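Local coordinates for type IV pilin protein (Neisseria meningitidis, PDB 5V0M) that serves as PilV, a non-core minor pilin of type IV pili, and probably contributes to pilus-dependent cell adhesion, at residues Arg5-Leu9 with Thr69-Cys75; Arg8-Val12 with Asn44-Asn48; Asn19-Met23 with His58-Gln62. All coordinates share one frame; numbering follows the deposited sequence.

Interaction 1 (Arg5-Leu9 with Thr69-Cys75)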
loop_
_atom_site.group_PDB
_atom_site.type_symbol
_atom_site.label_atom_id
_atom_site.label_comp_id
_atom_site.label_asym_id
_atom_site.label_seq_id
_atom_site.Cartn_x
_atom_site.Cartn_y
_atom_site.Cartn_z
ATOM N N ARG A 5 3.575 -15.620 4.488
ATOM C CA ARG A 5 3.687 -14.201 4.826
ATOM C C ARG A 5 4.751 -13.524 3.974
ATOM O O ARG A 5 4.553 -12.396 3.502
ATOM C CB ARG A 5 3.980 -13.955 6.313
ATOM C CG ARG A 5 2.896 -14.417 7.280
ATOM C CD ARG A 5 3.206 -14.002 8.695
ATOM N NE ARG A 5 3.188 -12.543 8.806
ATOM C CZ ARG A 5 4.121 -11.826 9.417
ATOM N NH1 ARG A 5 5.152 -12.398 9.985
ATOM N NH2 ARG A 5 4.028 -10.522 9.475
ATOM N N ARG A 6 5.883 -14.185 3.759
ATOM C CA ARG A 6 6.904 -13.588 2.913
ATOM C C ARG A 6 6.358 -13.323 1.527
ATOM O O ARG A 6 6.540 -12.226 0.991
ATOM C CB ARG A 6 8.133 -14.475 2.822
ATOM C CG ARG A 6 8.870 -14.622 4.135
ATOM C CD ARG A 6 10.218 -15.354 3.981
ATOM N NE ARG A 6 10.138 -16.781 3.666
ATOM C CZ ARG A 6 9.978 -17.738 4.577
ATOM N NH1 ARG A 6 9.899 -17.429 5.861
ATOM N NH2 ARG A 6 9.933 -19.016 4.216
ATOM N N VAL A 7 5.665 -14.298 0.925
ATOM C CA VAL A 7 5.110 -14.102 -0.417
ATOM C C VAL A 7 4.102 -12.958 -0.428
ATOM O O VAL A 7 4.155 -12.063 -1.283
ATOM C CB VAL A 7 4.476 -15.408 -0.939
ATOM C CG1 VAL A 7 3.716 -15.163 -2.225
ATOM C CG2 VAL A 7 5.531 -16.480 -1.128
ATOM N N ARG A 8 3.160 -12.981 0.515
ATOM C CA ARG A 8 2.070 -12.014 0.471
ATOM C C ARG A 8 2.587 -10.604 0.711
ATOM O O ARG A 8 2.118 -9.653 0.068
ATOM C CB ARG A 8 0.989 -12.417 1.466
ATOM C CG ARG A 8 0.284 -13.688 1.041
ATOM C CD ARG A 8 -0.662 -14.157 2.117
ATOM N NE ARG A 8 -1.301 -15.410 1.718
ATOM C CZ ARG A 8 -2.227 -16.041 2.417
ATOM N NH1 ARG A 8 -2.661 -15.544 3.558
ATOM N NH2 ARG A 8 -2.754 -17.162 1.946
ATOM N N LEU A 9 3.544 -10.441 1.619
ATOM C CA LEU A 9 4.117 -9.118 1.847
ATOM C C LEU A 9 4.933 -8.646 0.664
ATOM O O LEU A 9 4.914 -7.445 0.353
ATOM C CB LEU A 9 4.925 -9.093 3.136
ATOM C CG LEU A 9 4.091 -9.095 4.414
ATOM C CD1 LEU A 9 4.896 -9.551 5.608
ATOM C CD2 LEU A 9 3.469 -7.720 4.631
ATOM N N THR A 69 -9.022 -13.399 4.195
ATOM C CA THR A 69 -8.074 -14.231 3.466
ATOM C C THR A 69 -6.701 -14.274 4.116
ATOM O O THR A 69 -5.872 -15.117 3.737
ATOM C CB THR A 69 -7.872 -13.649 2.073
ATOM O OG1 THR A 69 -7.414 -12.310 2.235
ATOM C CG2 THR A 69 -9.136 -13.689 1.218
ATOM N N ASN A 70 -6.414 -13.354 5.029
ATOM C CA ASN A 70 -5.077 -13.154 5.565
ATOM C C ASN A 70 -5.125 -13.012 7.075
ATOM O O ASN A 70 -4.378 -12.238 7.659
ATOM C CB ASN A 70 -4.453 -11.929 4.917
ATOM C CG ASN A 70 -2.938 -11.975 4.878
ATOM O OD1 ASN A 70 -2.310 -12.997 5.130
ATOM N ND2 ASN A 70 -2.345 -10.843 4.552
ATOM N N ASP A 71 -5.956 -13.804 7.739
ATOM C CA ASP A 71 -6.122 -13.661 9.180
ATOM C C ASP A 71 -4.820 -14.042 9.867
ATOM O O ASP A 71 -4.106 -14.949 9.439
ATOM C CB ASP A 71 -7.264 -14.554 9.686
ATOM C CG ASP A 71 -7.834 -14.092 11.023
ATOM O OD1 ASP A 71 -8.511 -14.915 11.667
ATOM O OD2 ASP A 71 -7.633 -12.924 11.429
ATOM N N GLY A 72 -4.483 -13.325 10.920
ATOM C CA GLY A 72 -3.199 -13.495 11.546
ATOM C C GLY A 72 -2.141 -12.497 11.092
ATOM O O GLY A 72 -1.231 -12.194 11.871
ATOM N N GLU A 73 -2.228 -11.982 9.854
ATOM C CA GLU A 73 -1.316 -10.917 9.428
ATOM C C GLU A 73 -1.715 -9.624 10.106
ATOM O O GLU A 73 -2.876 -9.215 10.038
ATOM C CB GLU A 73 -1.384 -10.704 7.917
ATOM C CG GLU A 73 -0.432 -9.635 7.399
ATOM C CD GLU A 73 1.005 -9.970 7.700
ATOM O OE1 GLU A 73 1.564 -10.912 7.088
ATOM O OE2 GLU A 73 1.576 -9.329 8.606
ATOM N N THR A 74 -0.745 -8.971 10.747
ATOM C CA THR A 74 -0.982 -7.665 11.339
ATOM C C THR A 74 -0.175 -6.546 10.704
ATOM O O THR A 74 -0.356 -5.381 11.076
ATOM C CB THR A 74 -0.734 -7.669 12.860
ATOM O OG1 THR A 74 0.663 -7.662 13.149
ATOM C CG2 THR A 74 -1.414 -8.842 13.547
ATOM N N CYS A 75 0.708 -6.847 9.776
ATOM C CA CYS A 75 1.542 -5.800 9.210
ATOM C C CYS A 75 0.740 -4.888 8.306
ATOM O O CYS A 75 0.071 -5.333 7.363
ATOM C CB CYS A 75 2.715 -6.391 8.445
ATOM S SG CYS A 75 3.914 -7.178 9.569
HETATM O O HOH W 1 -4.306 -17.153 5.178
#

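Interaction 2 (Arg8-Val12 with Asn44-Asn48)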
loop_
_atom_site.group_PDB
_atom_site.type_symbol
_atom_site.label_atom_id
_atom_site.label_comp_id
_atom_site.label_asym_id
_atom_site.label_seq_id
_atom_site.Cartn_x
_atom_site.Cartn_y
_atom_site.Cartn_z
ATOM N N ARG A 8 3.160 -12.981 0.515
ATOM C CA ARG A 8 2.070 -12.014 0.471
ATOM C C ARG A 8 2.587 -10.604 0.711
ATOM O O ARG A 8 2.118 -9.653 0.068
ATOM C CB ARG A 8 0.989 -12.417 1.466
ATOM C CG ARG A 8 0.284 -13.688 1.041
ATOM C CD ARG A 8 -0.662 -14.157 2.117
ATOM N NE ARG A 8 -1.301 -15.410 1.718
ATOM C CZ ARG A 8 -2.227 -16.041 2.417
ATOM N NH1 ARG A 8 -2.661 -15.544 3.558
ATOM N NH2 ARG A 8 -2.754 -17.162 1.946
ATOM N N LEU A 9 3.544 -10.441 1.619
ATOM C CA LEU A 9 4.117 -9.118 1.847
ATOM C C LEU A 9 4.933 -8.646 0.664
ATOM O O LEU A 9 4.914 -7.445 0.353
ATOM C CB LEU A 9 4.925 -9.093 3.136
ATOM C CG LEU A 9 4.091 -9.095 4.414
ATOM C CD1 LEU A 9 4.896 -9.551 5.608
ATOM C CD2 LEU A 9 3.469 -7.720 4.631
ATOM N N SER A 10 5.595 -9.559 -0.050
ATOM C CA SER A 10 6.299 -9.151 -1.262
ATOM C C SER A 10 5.312 -8.725 -2.338
ATOM O O SER A 10 5.541 -7.737 -3.057
ATOM C CB SER A 10 7.200 -10.289 -1.740
ATOM O OG SER A 10 7.828 -9.978 -2.972
ATOM N N GLU A 11 4.195 -9.425 -2.439
ATOM C CA GLU A 11 3.220 -9.081 -3.467
ATOM C C GLU A 11 2.541 -7.750 -3.172
ATOM O O GLU A 11 2.222 -7.004 -4.103
ATOM C CB GLU A 11 2.224 -10.214 -3.655
ATOM C CG GLU A 11 2.911 -11.415 -4.322
ATOM C CD GLU A 11 2.055 -12.676 -4.371
ATOM O OE1 GLU A 11 0.973 -12.705 -3.737
ATOM O OE2 GLU A 11 2.470 -13.647 -5.053
ATOM N N VAL A 12 2.266 -7.436 -1.898
ATOM C CA VAL A 12 1.596 -6.163 -1.631
ATOM C C VAL A 12 2.553 -5.007 -1.867
ATOM O O VAL A 12 2.125 -3.896 -2.234
ATOM C CB VAL A 12 0.959 -6.124 -0.229
ATOM C CG1 VAL A 12 1.994 -5.877 0.849
ATOM C CG2 VAL A 12 -0.102 -5.042 -0.178
ATOM N N ASN A 44 -5.549 -5.970 -3.637
ATOM C CA ASN A 44 -4.845 -7.209 -3.455
ATOM C C ASN A 44 -5.786 -8.182 -2.742
ATOM O O ASN A 44 -6.596 -7.759 -1.926
ATOM C CB ASN A 44 -3.696 -6.762 -2.586
ATOM C CG ASN A 44 -2.752 -7.820 -2.310
ATOM O OD1 ASN A 44 -3.044 -8.703 -1.540
ATOM N ND2 ASN A 44 -1.554 -7.692 -2.843
ATOM N N LYS A 45 -5.680 -9.488 -3.039
ATOM C CA LYS A 45 -6.524 -10.486 -2.398
ATOM C C LYS A 45 -6.368 -10.478 -0.877
ATOM O O LYS A 45 -7.293 -10.837 -0.153
ATOM C CB LYS A 45 -6.110 -11.869 -2.947
ATOM C CG LYS A 45 -7.079 -12.986 -2.813
ATOM C CD LYS A 45 -6.833 -14.098 -3.886
ATOM C CE LYS A 45 -5.416 -14.641 -3.935
ATOM N NZ LYS A 45 -5.380 -16.000 -4.573
ATOM N N TYR A 46 -5.191 -10.099 -0.386
ATOM C CA TYR A 46 -4.776 -10.279 0.997
ATOM C C TYR A 46 -4.677 -8.986 1.787
ATOM O O TYR A 46 -4.477 -9.049 3.012
ATOM C CB TYR A 46 -3.408 -10.978 1.003
ATOM C CG TYR A 46 -3.492 -12.350 0.379
ATOM C CD1 TYR A 46 -4.305 -13.338 0.934
ATOM C CD2 TYR A 46 -2.784 -12.649 -0.770
ATOM C CE1 TYR A 46 -4.385 -14.590 0.371
ATOM C CE2 TYR A 46 -2.865 -13.924 -1.346
ATOM C CZ TYR A 46 -3.682 -14.857 -0.780
ATOM O OH TYR A 46 -3.741 -16.134 -1.338
ATOM N N PHE A 47 -4.790 -7.828 1.124
ATOM C CA PHE A 47 -4.661 -6.519 1.747
ATOM C C PHE A 47 -5.605 -5.551 1.053
ATOM O O PHE A 47 -5.671 -5.509 -0.184
ATOM C CB PHE A 47 -3.247 -5.931 1.606
ATOM C CG PHE A 47 -2.178 -6.675 2.351
ATOM C CD1 PHE A 47 -1.730 -6.236 3.595
ATOM C CD2 PHE A 47 -1.600 -7.786 1.790
ATOM C CE1 PHE A 47 -0.733 -6.923 4.277
ATOM C CE2 PHE A 47 -0.620 -8.471 2.475
ATOM C CZ PHE A 47 -0.191 -8.040 3.724
ATOM N N ASN A 48 -6.284 -4.744 1.868
ATOM C CA ASN A 48 -7.140 -3.662 1.391
ATOM C C ASN A 48 -6.298 -2.398 1.250
ATOM O O ASN A 48 -5.638 -1.980 2.209
ATOM C CB ASN A 48 -8.252 -3.452 2.414
ATOM C CG ASN A 48 -9.200 -4.607 2.495
ATOM O OD1 ASN A 48 -9.501 -5.242 1.487
ATOM N ND2 ASN A 48 -9.685 -4.889 3.698
HETATM O O HOH W 2 -0.373 -9.791 -1.014
HETATM O O HOH W 3 -0.386 -16.696 -0.638
#

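Interaction 3 (Asn19-Met23 with His58-Gln62)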
loop_
_atom_site.group_PDB
_atom_site.type_symbol
_atom_site.label_atom_id
_atom_site.label_comp_id
_atom_site.label_asym_id
_atom_site.label_seq_id
_atom_site.Cartn_x
_atom_site.Cartn_y
_atom_site.Cartn_z
ATOM N N ASN A 19 0.119 1.193 -7.729
ATOM C CA ASN A 19 -0.775 2.300 -7.412
ATOM C C ASN A 19 -0.009 3.614 -7.402
ATOM O O ASN A 19 -0.495 4.631 -7.913
ATOM C CB ASN A 19 -1.487 2.071 -6.072
ATOM C CG ASN A 19 -2.698 1.180 -6.204
ATOM O OD1 ASN A 19 -3.625 1.472 -6.950
ATOM N ND2 ASN A 19 -2.694 0.064 -5.483
ATOM N N ALA A 20 1.194 3.627 -6.827
ATOM C CA ALA A 20 1.959 4.868 -6.777
ATOM C C ALA A 20 2.340 5.338 -8.171
ATOM O O ALA A 20 2.335 6.547 -8.451
ATOM C CB ALA A 20 3.198 4.675 -5.910
ATOM N N GLN A 21 2.665 4.413 -9.069
ATOM C CA GLN A 21 2.970 4.797 -10.441
ATOM C C GLN A 21 1.759 5.417 -11.126
ATOM O O GLN A 21 1.882 6.430 -11.843
ATOM C CB GLN A 21 3.428 3.558 -11.208
ATOM C CG GLN A 21 4.793 3.100 -10.801
ATOM C CD GLN A 21 5.154 1.723 -11.337
ATOM O OE1 GLN A 21 4.386 1.101 -12.076
ATOM N NE2 GLN A 21 6.333 1.233 -10.951
ATOM N N THR A 22 0.580 4.835 -10.928
ATOM C CA THR A 22 -0.642 5.391 -11.495
ATOM C C THR A 22 -0.878 6.805 -10.998
ATOM O O THR A 22 -1.253 7.700 -11.774
ATOM C CB THR A 22 -1.804 4.488 -11.104
ATOM O OG1 THR A 22 -1.616 3.215 -11.724
ATOM C CG2 THR A 22 -3.140 5.081 -11.551
HETATM N N MSE A 23 -0.604 7.063 -9.730
HETATM C CA MSE A 23 -0.848 8.396 -9.194
HETATM C C MSE A 23 0.249 9.363 -9.631
HETATM O O MSE A 23 0.016 10.576 -9.769
HETATM C CB MSE A 23 -0.973 8.333 -7.685
HETATM C CG MSE A 23 -2.143 7.458 -7.260
HETATM SE SE MSE A 23 -2.462 7.484 -5.347
HETATM C CE MSE A 23 -2.816 9.388 -5.106
ATOM N N HIS A 58 1.135 15.569 -2.325
ATOM C CA HIS A 58 1.650 14.379 -1.665
ATOM C C HIS A 58 0.519 13.387 -1.410
ATOM O O HIS A 58 -0.659 13.746 -1.340
ATOM C CB HIS A 58 2.304 14.747 -0.338
ATOM C CG HIS A 58 3.524 15.604 -0.478
ATOM N ND1 HIS A 58 4.638 15.202 -1.182
ATOM C CD2 HIS A 58 3.799 16.843 -0.009
ATOM C CE1 HIS A 58 5.549 16.160 -1.139
ATOM N NE2 HIS A 58 5.066 17.163 -0.427
ATOM N N PHE A 59 0.899 12.120 -1.243
ATOM C CA PHE A 59 -0.060 11.106 -0.836
ATOM C C PHE A 59 0.640 10.015 -0.039
ATOM O O PHE A 59 1.854 9.844 -0.109
ATOM C CB PHE A 59 -0.785 10.469 -2.024
ATOM C CG PHE A 59 0.117 9.685 -2.918
ATOM C CD1 PHE A 59 0.585 10.227 -4.101
ATOM C CD2 PHE A 59 0.533 8.397 -2.580
ATOM C CE1 PHE A 59 1.426 9.505 -4.932
ATOM C CE2 PHE A 59 1.386 7.683 -3.415
ATOM C CZ PHE A 59 1.823 8.238 -4.588
ATOM N N THR A 60 -0.156 9.277 0.725
ATOM C CA THR A 60 0.285 8.039 1.362
ATOM C C THR A 60 -0.753 6.972 1.070
ATOM O O THR A 60 -1.949 7.163 1.354
ATOM C CB THR A 60 0.469 8.192 2.867
ATOM O OG1 THR A 60 1.454 9.194 3.131
ATOM C CG2 THR A 60 0.944 6.883 3.484
ATOM N N LEU A 61 -0.294 5.877 0.484
ATOM C CA LEU A 61 -1.072 4.665 0.319
ATOM C C LEU A 61 -0.884 3.781 1.530
ATOM O O LEU A 61 0.214 3.695 2.086
ATOM C CB LEU A 61 -0.552 3.915 -0.898
ATOM C CG LEU A 61 -0.886 4.573 -2.224
ATOM C CD1 LEU A 61 0.098 4.197 -3.321
ATOM C CD2 LEU A 61 -2.308 4.198 -2.602
ATOM N N GLN A 62 -1.946 3.081 1.918
ATOM C CA GLN A 62 -1.882 2.144 3.032
ATOM C C GLN A 62 -2.535 0.825 2.673
ATOM O O GLN A 62 -3.651 0.798 2.141
ATOM C CB GLN A 62 -2.585 2.737 4.254
ATOM C CG GLN A 62 -2.555 1.873 5.518
ATOM C CD GLN A 62 -3.008 2.643 6.742
ATOM O OE1 GLN A 62 -2.410 3.660 7.119
ATOM N NE2 GLN A 62 -4.081 2.185 7.357
#

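Interaction 1 (Arg5-Leu9 with Thr69-Cys75)
Arg5 and Glu73 illustrate how a helix can hold a loop by pairing two charges side-on. Along Arg5 the aliphatic part comes first: CB, CG and CD all lie close to Glu73 OE1, with CG 3.8 Å from that oxygen. The chain then bends at CG-CD (chi3 65°), which turns NE toward the carboxylate. Arg5 NE donates to Glu73 OE1 over 2.9 Å, reaching it from above the carboxylate plane. At the tip, Arg5 NH2 gives a straighter bond of 2.9 Å to the syn lone pair of Glu73 OE2, almost within the guanidinium plane. Arg5 NH2 also lies 3.3 Å from Cys75 SG at the guanidinium edge, and Ser93 O takes a further hydrogen bond from it.

The anti lone pair of Glu73 OE2 is used as well, by Cys75 N at 2.9 Å. OE2 thus joins the helix to the loop's own backbone, and three bonds in all limit the rotation of the carboxylate. Beside the salt bridge, Leu9 CD2 packs on Cys75 CB.

One turn along from Arg5, Arg8 NH1 bonds to Asn70 OD1 at 3.0 Å, the amide oxygen lying in the guanidinium plane although the donor sits 47° out of the carbonyl plane. A water accepts from Arg8 NH1 and donates to Thr69 O.

Asn70-Glu73 form a type II beta turn, and Cys75 is joined to Cys94 by a disulfide. A disulfide-bounded C-terminal region tied to the long N-terminal helix is characteristic of the type IV pilin fold.

Interaction 2 (Arg8-Val12 with Asn44-Asn48)
The guanidinium of Arg8 lies flat on the ring of Tyr46, an example of a cation-pi stack extended by the arginine's own methylenes. The planes are only 13° apart, and Arg8 CZ comes within 3.3 Å of Tyr46 CE1. Farther back along the extended chain, Arg8 CD sits over the ring centre in a CH-pi contact, 3.8 Å from the Tyr46 centroid, so arginine atoms from CG to the guanidinium lie along one face of the tyrosine. The opposite face is met by Lys45 CB, near the rim.

This stack is tight but only partly buried; the buried part lies one turn on, where Val12 meets Phe47. Val12 CB stands over the ring face, and CG2, anti to the backbone N (chi1 78° puts CG1 between the backbone N and the carbonyl carbon), packs 3.7 Å from Phe47 CG. Leu9 CD2 reaches Phe47 CZ at 3.8 Å, obliquely to the ring. These three side chains form a buried apolar patch.

Against both, the remaining side is looser and wetter. Asn44 OD1 closes an Asx turn by accepting from Tyr46 N at 2.8 Å, in the carbonyl plane and on a lone pair, which fixes the amide. A water then donates both to this oxygen and, over 2.7 Å, to Arg8 O, a helix carbonyl already bonded to Val12 N. A second water accepts from Arg8 NE at the edge of the guanidinium, and exposed Glu11 borders this side.

The contact seats the loop and the first residue of strand 47-54 against helix 3-30. Phe47 and Val12 both touch Ala63 of strand 59-65, Leu9 and Val12 reach Val77 of strand 76-80, and Asn70 receives the end of Arg8.

Interaction 3 (Asn19-Met23 with His58-Gln62)
The helical bond from Met23 N to Asn19 O, 3.0 Å long, spans the turn whose side chains cover Phe59 and Leu61. What passes between helix and strand here is apolar. Asn19 shows the division within one side chain: its CB lies 3.8 Å from Leu61 CD1, while its amide oxygen turns to the backbone N of Lys42.

Met23, present as selenomethionine introduced in making the protein, supplies the main contact with Phe59. Its selenium sits almost exactly over the ring centre, 4.1 Å from the Phe59 centroid and 6° off the normal, the geometry of a Met-aromatic contact. The chain bends at its last torsion (chi3 60°), carrying CE from the ring centre toward its CD1-CG side, 3.6 Å from Phe59 CD1. Since this residue was modelled in two conformers, these details apply to one of them.

Phe59 itself adopts the crowded position, CG between the backbone N and the carbonyl carbon, and its far end, CZ, comes to 4.0 Å from Ala20 CB. The small alanine also accepts Leu61: CD1 of that leucine approaches Ala20 N at 3.7 Å, so branch and ring tip share the surface of one helical residue. Phe59 and Leu61, two apart on the strand, both face the helix.

The short axes of helix 19-23 and strand 59-62 approach to 10.1 Å and run nearly antiparallel, at 153°. Leu51 of strand 47-54 touches Met23 and Leu61, Leu79 of strand 76-80 touches Ala20, and Phe33, in a loop, meets Phe59 edge-to-face, all within the packing between helix 3-30 and the antiparallel sheet.

In the fold
All three contacts lie along helix 3-30, illustrating how one long pilin helix packs against both a sheet and the loops beside it. Interactions 1 and 2 are neighbours, with centres about 7 Å apart; they share Arg8 and Leu9, and their non-helical segments also meet directly, Thr69 OG1 lying 2.8 Å from Lys45 O in a probable hydrogen bond. Interaction 3 sits across the chain's centre, its centre about 15 Å from that of interaction 2 and about 21 Å from that of interaction 1. Strands 47-54 and 59-65, adjacent in the sheet, connect interactions 2 and 3. A glycerol, probably from the crystallisation liquor, lies about 5 Å from the Phe59 side chain.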